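Long-range contacts in B-agarase (Agarivorans gilvus, PDB 5Z6P), which is an agarase of glycoside hydrolase family 50, which probably cleaves beta-linked galactose units in agar chains: residues S264-Q275 with V293-F301; P448-I456 with T487-I495. All coordinates share one frame; numbering follows the deposited sequence.

Contact 1: S264-Q275 with V293-F301; sequences SKFGGYLDGPRQ and VDPEGYPYF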
loop_
_atom_site.group_PDB
_atom_site.type_symbol
_atom_site.label_atom_id
_atom_site.label_comp_id
_atom_site.label_asym_id
_atom_site.label_seq_id
_atom_site.Cartn_x
_atom_site.Cartn_y
_atom_site.Cartn_z
ATOM N N SER A 264 -20.600 -22.857 3.560
ATOM C CA SER A 264 -21.413 -22.998 4.761
ATOM C C SER A 264 -21.997 -21.639 5.141
ATOM O O SER A 264 -21.704 -20.637 4.497
ATOM C CB SER A 264 -20.590 -23.564 5.908
ATOM O OG SER A 264 -19.418 -22.804 6.100
ATOM N N LYS A 265 -22.824 -21.610 6.179
ATOM C CA LYS A 265 -23.405 -20.362 6.659
ATOM C C LYS A 265 -22.374 -19.233 6.838
ATOM O O LYS A 265 -22.572 -18.121 6.372
ATOM C CB LYS A 265 -24.127 -20.612 7.976
ATOM C CG LYS A 265 -24.565 -19.371 8.697
ATOM C CD LYS A 265 -25.015 -19.736 10.080
ATOM C CE LYS A 265 -25.712 -18.590 10.764
ATOM N NZ LYS A 265 -26.161 -19.010 12.118
ATOM N N PHE A 266 -21.266 -19.544 7.486
ATOM C CA PHE A 266 -20.270 -18.539 7.810
ATOM C C PHE A 266 -19.185 -18.435 6.756
ATOM O O PHE A 266 -18.119 -17.916 7.029
ATOM C CB PHE A 266 -19.639 -18.843 9.175
ATOM C CG PHE A 266 -20.505 -18.471 10.336
ATOM C CD1 PHE A 266 -20.575 -17.156 10.773
ATOM C CD2 PHE A 266 -21.230 -19.434 11.012
ATOM C CE1 PHE A 266 -21.365 -16.817 11.851
ATOM C CE2 PHE A 266 -22.021 -19.104 12.092
ATOM C CZ PHE A 266 -22.093 -17.790 12.513
ATOM N N GLY A 267 -19.450 -18.962 5.558
ATOM C CA GLY A 267 -18.591 -18.725 4.414
ATOM C C GLY A 267 -17.415 -19.663 4.310
ATOM O O GLY A 267 -16.526 -19.463 3.497
ATOM N N GLY A 268 -17.403 -20.690 5.145
ATOM C CA GLY A 268 -16.425 -21.749 5.007
ATOM C C GLY A 268 -16.762 -22.743 3.906
ATOM O O GLY A 268 -17.778 -22.617 3.238
ATOM N N TYR A 269 -15.898 -23.737 3.743
ATOM C CA TYR A 269 -15.970 -24.702 2.653
ATOM C C TYR A 269 -16.904 -25.867 3.022
ATOM O O TYR A 269 -16.522 -26.772 3.736
ATOM C CB TYR A 269 -14.559 -25.198 2.339
ATOM C CG TYR A 269 -14.404 -26.175 1.190
ATOM C CD1 TYR A 269 -15.304 -26.219 0.141
ATOM C CD2 TYR A 269 -13.321 -27.042 1.157
ATOM C CE1 TYR A 269 -15.118 -27.120 -0.925
ATOM C CE2 TYR A 269 -13.133 -27.936 0.120
ATOM C CZ TYR A 269 -14.027 -27.975 -0.917
ATOM O OH TYR A 269 -13.813 -28.878 -1.937
ATOM N N LEU A 270 -18.136 -25.812 2.530
ATOM C CA LEU A 270 -19.185 -26.723 2.950
ATOM C C LEU A 270 -18.799 -28.199 2.836
ATOM O O LEU A 270 -19.086 -28.989 3.728
ATOM C CB LEU A 270 -20.447 -26.453 2.134
ATOM C CG LEU A 270 -21.632 -27.379 2.378
ATOM C CD1 LEU A 270 -22.190 -27.210 3.774
ATOM C CD2 LEU A 270 -22.711 -27.127 1.329
ATOM N N ASP A 271 -18.119 -28.555 1.755
ATOM C CA ASP A 271 -17.741 -29.941 1.531
ATOM C C ASP A 271 -16.292 -30.226 1.910
ATOM O O ASP A 271 -15.692 -31.167 1.403
ATOM C CB ASP A 271 -17.968 -30.327 0.064
ATOM C CG ASP A 271 -19.431 -30.239 -0.354
ATOM O OD1 ASP A 271 -20.318 -30.523 0.476
ATOM O OD2 ASP A 271 -19.689 -29.897 -1.528
ATOM N N GLY A 272 -15.730 -29.409 2.794
ATOM C CA GLY A 272 -14.349 -29.579 3.208
ATOM C C GLY A 272 -14.233 -30.430 4.459
ATOM O O GLY A 272 -15.239 -30.717 5.117
ATOM N N PRO A 273 -13.002 -30.825 4.808
ATOM C CA PRO A 273 -12.816 -31.697 5.968
ATOM C C PRO A 273 -13.283 -31.021 7.248
ATOM O O PRO A 273 -12.616 -30.129 7.764
ATOM C CB PRO A 273 -11.303 -31.956 5.982
ATOM C CG PRO A 273 -10.707 -30.877 5.145
ATOM C CD PRO A 273 -11.738 -30.545 4.110
ATOM N N ARG A 274 -14.445 -31.437 7.724
ATOM C CA ARG A 274 -15.069 -30.872 8.908
ATOM C C ARG A 274 -14.151 -30.909 10.125
ATOM O O ARG A 274 -13.516 -31.920 10.415
ATOM C CB ARG A 274 -16.360 -31.618 9.224
ATOM C CG ARG A 274 -17.273 -30.872 10.165
ATOM C CD ARG A 274 -17.831 -29.646 9.485
ATOM N NE ARG A 274 -18.731 -28.915 10.359
ATOM C CZ ARG A 274 -20.009 -29.219 10.521
ATOM N NH1 ARG A 274 -20.526 -30.255 9.869
ATOM N NH2 ARG A 274 -20.763 -28.497 11.333
ATOM N N GLN A 275 -14.085 -29.784 10.825
ATOM C CA GLN A 275 -13.309 -29.677 12.050
ATOM C C GLN A 275 -14.243 -29.445 13.224
ATOM O O GLN A 275 -15.429 -29.196 13.033
ATOM C CB GLN A 275 -12.298 -28.544 11.935
ATOM C CG GLN A 275 -11.506 -28.576 10.653
ATOM C CD GLN A 275 -10.389 -29.571 10.707
ATOM O OE1 GLN A 275 -9.678 -29.666 11.708
ATOM N NE2 GLN A 275 -10.212 -30.321 9.628
ATOM N N VAL A 293 -10.815 -21.778 10.711
ATOM C CA VAL A 293 -11.984 -22.632 10.843
ATOM C C VAL A 293 -13.150 -21.742 11.237
ATOM O O VAL A 293 -12.971 -20.880 12.097
ATOM C CB VAL A 293 -11.759 -23.733 11.912
ATOM C CG1 VAL A 293 -12.989 -24.588 12.068
ATOM C CG2 VAL A 293 -10.550 -24.586 11.563
ATOM N N ASP A 294 -14.325 -21.918 10.617
ATOM C CA ASP A 294 -15.470 -21.042 10.898
ATOM C C ASP A 294 -16.186 -21.488 12.187
ATOM O O ASP A 294 -15.835 -22.509 12.754
ATOM C CB ASP A 294 -16.414 -20.938 9.651
ATOM C CG ASP A 294 -17.432 -22.102 9.506
ATOM O OD1 ASP A 294 -17.580 -22.955 10.407
ATOM O OD2 ASP A 294 -18.126 -22.128 8.450
ATOM N N PRO A 295 -17.149 -20.699 12.689
ATOM C CA PRO A 295 -17.753 -21.055 13.985
ATOM C C PRO A 295 -18.408 -22.446 14.045
ATOM O O PRO A 295 -18.554 -23.003 15.129
ATOM C CB PRO A 295 -18.804 -19.970 14.183
ATOM C CG PRO A 295 -18.260 -18.786 13.466
ATOM C CD PRO A 295 -17.500 -19.329 12.279
ATOM N N GLU A 296 -18.778 -23.002 12.895
ATOM C CA GLU A 296 -19.408 -24.313 12.853
ATOM C C GLU A 296 -18.443 -25.418 12.481
ATOM O O GLU A 296 -18.859 -26.544 12.263
ATOM C CB GLU A 296 -20.570 -24.308 11.864
ATOM C CG GLU A 296 -21.811 -23.592 12.366
ATOM C CD GLU A 296 -22.843 -23.444 11.279
ATOM O OE1 GLU A 296 -22.536 -23.822 10.143
ATOM O OE2 GLU A 296 -23.948 -22.937 11.554
ATOM N N GLY A 297 -17.159 -25.101 12.394
ATOM C CA GLY A 297 -16.149 -26.106 12.142
ATOM C C GLY A 297 -15.754 -26.331 10.689
ATOM O O GLY A 297 -14.897 -27.146 10.410
ATOM N N TYR A 298 -16.352 -25.599 9.761
ATOM C CA TYR A 298 -15.962 -25.712 8.353
ATOM C C TYR A 298 -14.647 -25.018 8.066
ATOM O O TYR A 298 -14.405 -23.926 8.548
ATOM C CB TYR A 298 -17.049 -25.138 7.455
ATOM C CG TYR A 298 -18.355 -25.864 7.590
ATOM C CD1 TYR A 298 -18.647 -26.967 6.790
ATOM C CD2 TYR A 298 -19.306 -25.449 8.511
ATOM C CE1 TYR A 298 -19.836 -27.634 6.912
ATOM C CE2 TYR A 298 -20.507 -26.106 8.631
ATOM C CZ TYR A 298 -20.766 -27.203 7.832
ATOM O OH TYR A 298 -21.965 -27.851 7.965
ATOM N N PRO A 299 -13.783 -25.644 7.270
ATOM C CA PRO A 299 -12.529 -24.947 6.986
ATOM C C PRO A 299 -12.776 -23.600 6.292
ATOM O O PRO A 299 -13.742 -23.444 5.551
ATOM C CB PRO A 299 -11.780 -25.916 6.076
ATOM C CG PRO A 299 -12.423 -27.227 6.282
ATOM C CD PRO A 299 -13.843 -26.967 6.637
ATOM N N TYR A 300 -11.920 -22.622 6.570
ATOM C CA TYR A 300 -12.162 -21.271 6.099
ATOM C C TYR A 300 -10.894 -20.628 5.545
ATOM O O TYR A 300 -9.800 -20.787 6.071
ATOM C CB TYR A 300 -12.772 -20.435 7.235
ATOM C CG TYR A 300 -13.140 -18.997 6.894
ATOM C CD1 TYR A 300 -14.387 -18.682 6.369
ATOM C CD2 TYR A 300 -12.247 -17.952 7.134
ATOM C CE1 TYR A 300 -14.733 -17.371 6.068
ATOM C CE2 TYR A 300 -12.588 -16.631 6.842
ATOM C CZ TYR A 300 -13.838 -16.350 6.309
ATOM O OH TYR A 300 -14.187 -15.062 6.027
ATOM N N PHE A 301 -11.067 -19.922 4.442
ATOM C CA PHE A 301 -10.019 -19.150 3.831
ATOM C C PHE A 301 -10.627 -17.764 3.542
ATOM O O PHE A 301 -11.719 -17.659 2.986
ATOM C CB PHE A 301 -9.503 -19.842 2.574
ATOM C CG PHE A 301 -8.266 -19.209 1.981
ATOM C CD1 PHE A 301 -6.998 -19.598 2.401
ATOM C CD2 PHE A 301 -8.372 -18.245 0.980
ATOM C CE1 PHE A 301 -5.860 -19.034 1.851
ATOM C CE2 PHE A 301 -7.244 -17.667 0.422
ATOM C CZ PHE A 301 -5.985 -18.062 0.849
HETATM O O HOH W 1 -24.953 -21.383 13.539
HETATM O O HOH W 2 -23.528 -24.178 7.473
HETATM O O HOH W 3 -20.799 -21.974 8.857
#
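Glu-296 O is gripped by two nitrogens of Arg-274, NE at 3.0 Å and NH2 at 2.9 Å. The guanidinium comes side-on, and the oxygen lies in its plane. The NH2 donor also sits in the carbonyl plane, while NE is tilted 25° from it. The Arg-274 chain bends at chi2 (69°), which folds the guanidinium back over the Tyr-298 ring. The two planes stack 10° apart, with cation-pi character. Ser-264 CB covers the opposite face of this ring in a CH-pi contact.

Residues 294-297 form the type I beta turn of a hairpin that joins strands 289-293 and 299-305. Asp-294 OD1 makes an Asx turn there by accepting from Glu-296 N, and it also accepts from Tyr-298 N through the other face of the carboxylate. Asp-294 OD2 takes the Ser-264 hydroxyl, with OG 2.8 Å away.

Pro-295 CG sits over the centre of the Phe-266 ring, 3.7 Å from its centroid. Trp-500 also meets this ring. Two backbone bonds hold segment 264-275 along the hairpin: Tyr-269 N to Pro-299 O and Gln-275 N to Gly-297 O, each 2.8 Å. One water joins Phe-266 N, Asp-294 OD2 and Glu-296 OE1.

Contact 2: P448-I456 with T487-I495; sequences PFFANGWII and TVSQVKNEI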
loop_
_atom_site.group_PDB
_atom_site.type_symbol
_atom_site.label_atom_id
_atom_site.label_comp_id
_atom_site.label_asym_id
_atom_site.label_seq_id
_atom_site.Cartn_x
_atom_site.Cartn_y
_atom_site.Cartn_z
ATOM N N PRO A 448 -19.120 -12.898 6.880
ATOM C CA PRO A 448 -18.171 -12.563 7.950
ATOM C C PRO A 448 -17.420 -11.261 7.658
ATOM O O PRO A 448 -17.329 -10.844 6.504
ATOM C CB PRO A 448 -17.213 -13.743 7.961
ATOM C CG PRO A 448 -17.993 -14.880 7.321
ATOM C CD PRO A 448 -18.845 -14.221 6.295
ATOM N N PHE A 449 -16.898 -10.626 8.696
ATOM C CA PHE A 449 -16.172 -9.377 8.525
ATOM C C PHE A 449 -14.949 -9.334 9.455
ATOM O O PHE A 449 -14.862 -10.110 10.397
ATOM C CB PHE A 449 -17.091 -8.187 8.798
ATOM C CG PHE A 449 -17.549 -8.103 10.224
ATOM C CD1 PHE A 449 -18.669 -8.790 10.651
ATOM C CD2 PHE A 449 -16.851 -7.341 11.145
ATOM C CE1 PHE A 449 -19.075 -8.726 11.972
ATOM C CE2 PHE A 449 -17.247 -7.289 12.454
ATOM C CZ PHE A 449 -18.355 -7.982 12.871
ATOM N N PHE A 450 -14.017 -8.434 9.167
ATOM C CA PHE A 450 -12.868 -8.216 10.027
ATOM C C PHE A 450 -13.033 -6.862 10.737
ATOM O O PHE A 450 -13.452 -5.897 10.130
ATOM C CB PHE A 450 -11.575 -8.265 9.216
ATOM C CG PHE A 450 -11.164 -9.664 8.794
ATOM C CD1 PHE A 450 -11.870 -10.368 7.823
ATOM C CD2 PHE A 450 -10.059 -10.269 9.367
ATOM C CE1 PHE A 450 -11.472 -11.653 7.453
ATOM C CE2 PHE A 450 -9.655 -11.555 8.997
ATOM C CZ PHE A 450 -10.359 -12.245 8.038
ATOM N N ALA A 451 -12.734 -6.814 12.031
ATOM C CA ALA A 451 -12.852 -5.580 12.814
ATOM C C ALA A 451 -11.475 -4.929 12.983
ATOM O O ALA A 451 -10.450 -5.586 12.809
ATOM C CB ALA A 451 -13.472 -5.861 14.179
ATOM N N ASN A 452 -11.464 -3.643 13.309
ATOM C CA ASN A 452 -10.225 -2.893 13.466
ATOM C C ASN A 452 -10.344 -1.831 14.553
ATOM O O ASN A 452 -11.427 -1.305 14.800
ATOM C CB ASN A 452 -9.841 -2.218 12.166
ATOM C CG ASN A 452 -10.677 -0.983 11.897
ATOM O OD1 ASN A 452 -11.775 -1.076 11.351
ATOM N ND2 ASN A 452 -10.179 0.171 12.313
ATOM N N GLY A 453 -9.218 -1.515 15.174
ATOM C CA GLY A 453 -9.141 -0.416 16.101
ATOM C C GLY A 453 -7.772 0.216 16.000
ATOM O O GLY A 453 -6.819 -0.428 15.583
ATOM N N TRP A 454 -7.691 1.484 16.374
ATOM C CA TRP A 454 -6.430 2.223 16.483
ATOM C C TRP A 454 -6.159 2.561 17.933
ATOM O O TRP A 454 -7.058 3.023 18.620
ATOM C CB TRP A 454 -6.472 3.539 15.714
ATOM C CG TRP A 454 -6.808 3.451 14.262
ATOM C CD1 TRP A 454 -8.038 3.589 13.694
ATOM C CD2 TRP A 454 -5.886 3.248 13.197
ATOM N NE1 TRP A 454 -7.941 3.477 12.321
ATOM C CE2 TRP A 454 -6.628 3.261 11.995
ATOM C CE3 TRP A 454 -4.503 3.075 13.137
ATOM C CZ2 TRP A 454 -6.028 3.093 10.752
ATOM C CZ3 TRP A 454 -3.911 2.900 11.894
ATOM C CH2 TRP A 454 -4.675 2.911 10.721
ATOM N N ILE A 455 -4.926 2.410 18.385
ATOM C CA ILE A 455 -4.597 2.848 19.732
ATOM C C ILE A 455 -3.928 4.216 19.688
ATOM O O ILE A 455 -2.824 4.350 19.205
ATOM C CB ILE A 455 -3.685 1.839 20.470
ATOM C CG1 ILE A 455 -4.333 0.445 20.463
ATOM C CG2 ILE A 455 -3.443 2.316 21.904
ATOM C CD1 ILE A 455 -3.469 -0.622 21.088
ATOM N N ILE A 456 -4.626 5.223 20.188
ATOM C CA ILE A 456 -4.152 6.595 20.152
ATOM C C ILE A 456 -4.385 7.263 21.496
ATOM O O ILE A 456 -4.961 6.670 22.396
ATOM C CB ILE A 456 -4.865 7.423 19.071
ATOM C CG1 ILE A 456 -6.368 7.438 19.351
ATOM C CG2 ILE A 456 -4.568 6.878 17.672
ATOM C CD1 ILE A 456 -7.171 8.335 18.410
ATOM N N THR A 487 -9.536 1.326 23.174
ATOM C CA THR A 487 -9.671 0.849 21.801
ATOM C C THR A 487 -10.499 -0.430 21.786
ATOM O O THR A 487 -11.442 -0.561 21.008
ATOM C CB THR A 487 -8.298 0.593 21.164
ATOM O OG1 THR A 487 -7.554 1.809 21.151
ATOM C CG2 THR A 487 -8.437 0.047 19.716
ATOM N N VAL A 488 -10.154 -1.353 22.678
ATOM C CA VAL A 488 -10.838 -2.631 22.743
ATOM C C VAL A 488 -12.313 -2.446 23.109
ATOM O O VAL A 488 -13.184 -3.088 22.525
ATOM C CB VAL A 488 -10.173 -3.580 23.740
ATOM C CG1 VAL A 488 -10.988 -4.880 23.873
ATOM C CG2 VAL A 488 -8.752 -3.888 23.299
ATOM N N SER A 489 -12.589 -1.558 24.062
ATOM C CA SER A 489 -13.961 -1.325 24.481
ATOM C C SER A 489 -14.816 -0.846 23.309
ATOM O O SER A 489 -15.974 -1.214 23.205
ATOM C CB SER A 489 -14.029 -0.324 25.630
ATOM O OG SER A 489 -13.351 -0.828 26.767
ATOM N N GLN A 490 -14.242 -0.035 22.430
ATOM C CA GLN A 490 -15.006 0.473 21.285
ATOM C C GLN A 490 -15.254 -0.610 20.230
ATOM O O GLN A 490 -16.333 -0.671 19.653
ATOM C CB GLN A 490 -14.304 1.658 20.653
ATOM C CG GLN A 490 -15.074 2.259 19.500
ATOM C CD GLN A 490 -14.245 3.216 18.674
ATOM O OE1 GLN A 490 -14.036 3.001 17.481
ATOM N NE2 GLN A 490 -13.763 4.278 19.305
ATOM N N VAL A 491 -14.260 -1.463 19.994
ATOM C CA VAL A 491 -14.437 -2.615 19.100
ATOM C C VAL A 491 -15.509 -3.560 19.646
ATOM O O VAL A 491 -16.318 -4.089 18.893
ATOM C CB VAL A 491 -13.119 -3.406 18.877
ATOM C CG1 VAL A 491 -13.378 -4.700 18.086
ATOM C CG2 VAL A 491 -12.112 -2.557 18.138
ATOM N N LYS A 492 -15.531 -3.746 20.962
ATOM C CA LYS A 492 -16.513 -4.625 21.567
ATOM C C LYS A 492 -17.912 -4.048 21.419
ATOM O O LYS A 492 -18.851 -4.768 21.129
ATOM C CB LYS A 492 -16.203 -4.869 23.033
ATOM C CG LYS A 492 -17.189 -5.819 23.698
ATOM C CD LYS A 492 -16.910 -5.935 25.166
ATOM C CE LYS A 492 -17.897 -6.878 25.855
ATOM N NZ LYS A 492 -17.634 -8.305 25.579
ATOM N N ASN A 493 -18.033 -2.744 21.627
ATOM C CA ASN A 493 -19.293 -2.045 21.437
ATOM C C ASN A 493 -19.764 -2.117 19.970
ATOM O O ASN A 493 -20.960 -2.118 19.692
ATOM C CB ASN A 493 -19.154 -0.594 21.888
ATOM C CG ASN A 493 -20.490 0.072 22.118
ATOM O OD1 ASN A 493 -21.447 -0.567 22.550
ATOM N ND2 ASN A 493 -20.560 1.367 21.847
ATOM N N GLU A 494 -18.817 -2.196 19.044
ATOM C CA GLU A 494 -19.148 -2.283 17.631
ATOM C C GLU A 494 -19.569 -3.693 17.240
ATOM O O GLU A 494 -20.549 -3.873 16.542
ATOM C CB GLU A 494 -17.962 -1.854 16.760
ATOM C CG GLU A 494 -17.759 -0.366 16.622
ATOM C CD GLU A 494 -16.374 -0.031 16.069
ATOM O OE1 GLU A 494 -15.565 -0.954 15.841
ATOM O OE2 GLU A 494 -16.085 1.152 15.873
ATOM N N ILE A 495 -18.826 -4.700 17.680
ATOM C CA ILE A 495 -19.062 -6.027 17.137
ATOM C C ILE A 495 -20.015 -6.814 18.023
ATOM O O ILE A 495 -20.516 -7.865 17.624
ATOM C CB ILE A 495 -17.730 -6.820 16.926
ATOM C CG1 ILE A 495 -17.086 -7.231 18.254
ATOM C CG2 ILE A 495 -16.771 -6.046 15.994
ATOM C CD1 ILE A 495 -16.186 -8.441 18.132
HETATM O O HOH W 4 -14.197 -2.182 14.162
HETATM O O HOH W 5 -7.083 4.539 21.575
#
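Strand 449-453 and the last part of helix 478-495 pack here as neighbouring elements of an alpha/beta core. The strand lies beside strand 501-506 in a parallel sheet, and the helix leads into that next strand. This is a beta-alpha-beta crossover, presumably right-handed as such units almost always are, and consistent with the TIM-barrel-like catalytic domain expected for this glycoside hydrolase family. Strand and helix axes come within 8.3 Å and run nearly antiparallel, at 148°.

The apolar part of the contact is carried by Ile-495, Val-491 and Ala-451. Ile-495 CG2 is the branch that reaches the strand. It lies 3.8 Å from Ala-451 CB and also 3.8 Å from Phe-449 CE2. The methyl meets the Phe-449 ring at its edge, in the ring plane. With chi1 at 66° the Phe-449 ring is swung toward the helix end, which brings that edge to Ile-495; Tyr-442 stacks on the ring. Val-491 uses both methyls: CG1 packs on Ala-451 CB, and CG2 approaches Asn-452 O at 3.6 Å.

Thr-487 closes the other end. Its CG2 lies 3.7 Å from Gly-453 CA, where the strand has no side chain. Its OG1 is 2.9 Å from Trp-454 O. The hydroxyl also bonds to Arg-483 O, one turn earlier in the helix, so its one proton may serve either carbonyl. Ile-455 CG1 packs against the same hydroxyl, and the two side chains cross at about a right angle.

Two waters link strand and helix. One accepts from Asn-452 N and donates to Glu-494 OE1. The other accepts from Ile-456 N and donates to Thr-487 OG1, 2.8 Å away.

How the contacts relate
From the N terminus, the chain passes helix 241-255 and enters segment 264-275. Contact 1 closes a short loop of 17 residues that contains strand 282-286 and most of strand 289-293. It ties segment 264-275 to the turn between strands 289-293 and 299-305, the second and third strands of the six-stranded mixed sheet. The chain then runs on to strand 449-453. Contact 2 closes a second loop, of 30 residues, and joins that strand to helix 478-495. The contacts are in series, neither nested nor crossed. Their centres lie about 24 Å apart, but their ends meet: Pro-448 packs on Phe-266 and Tyr-300 of contact 1.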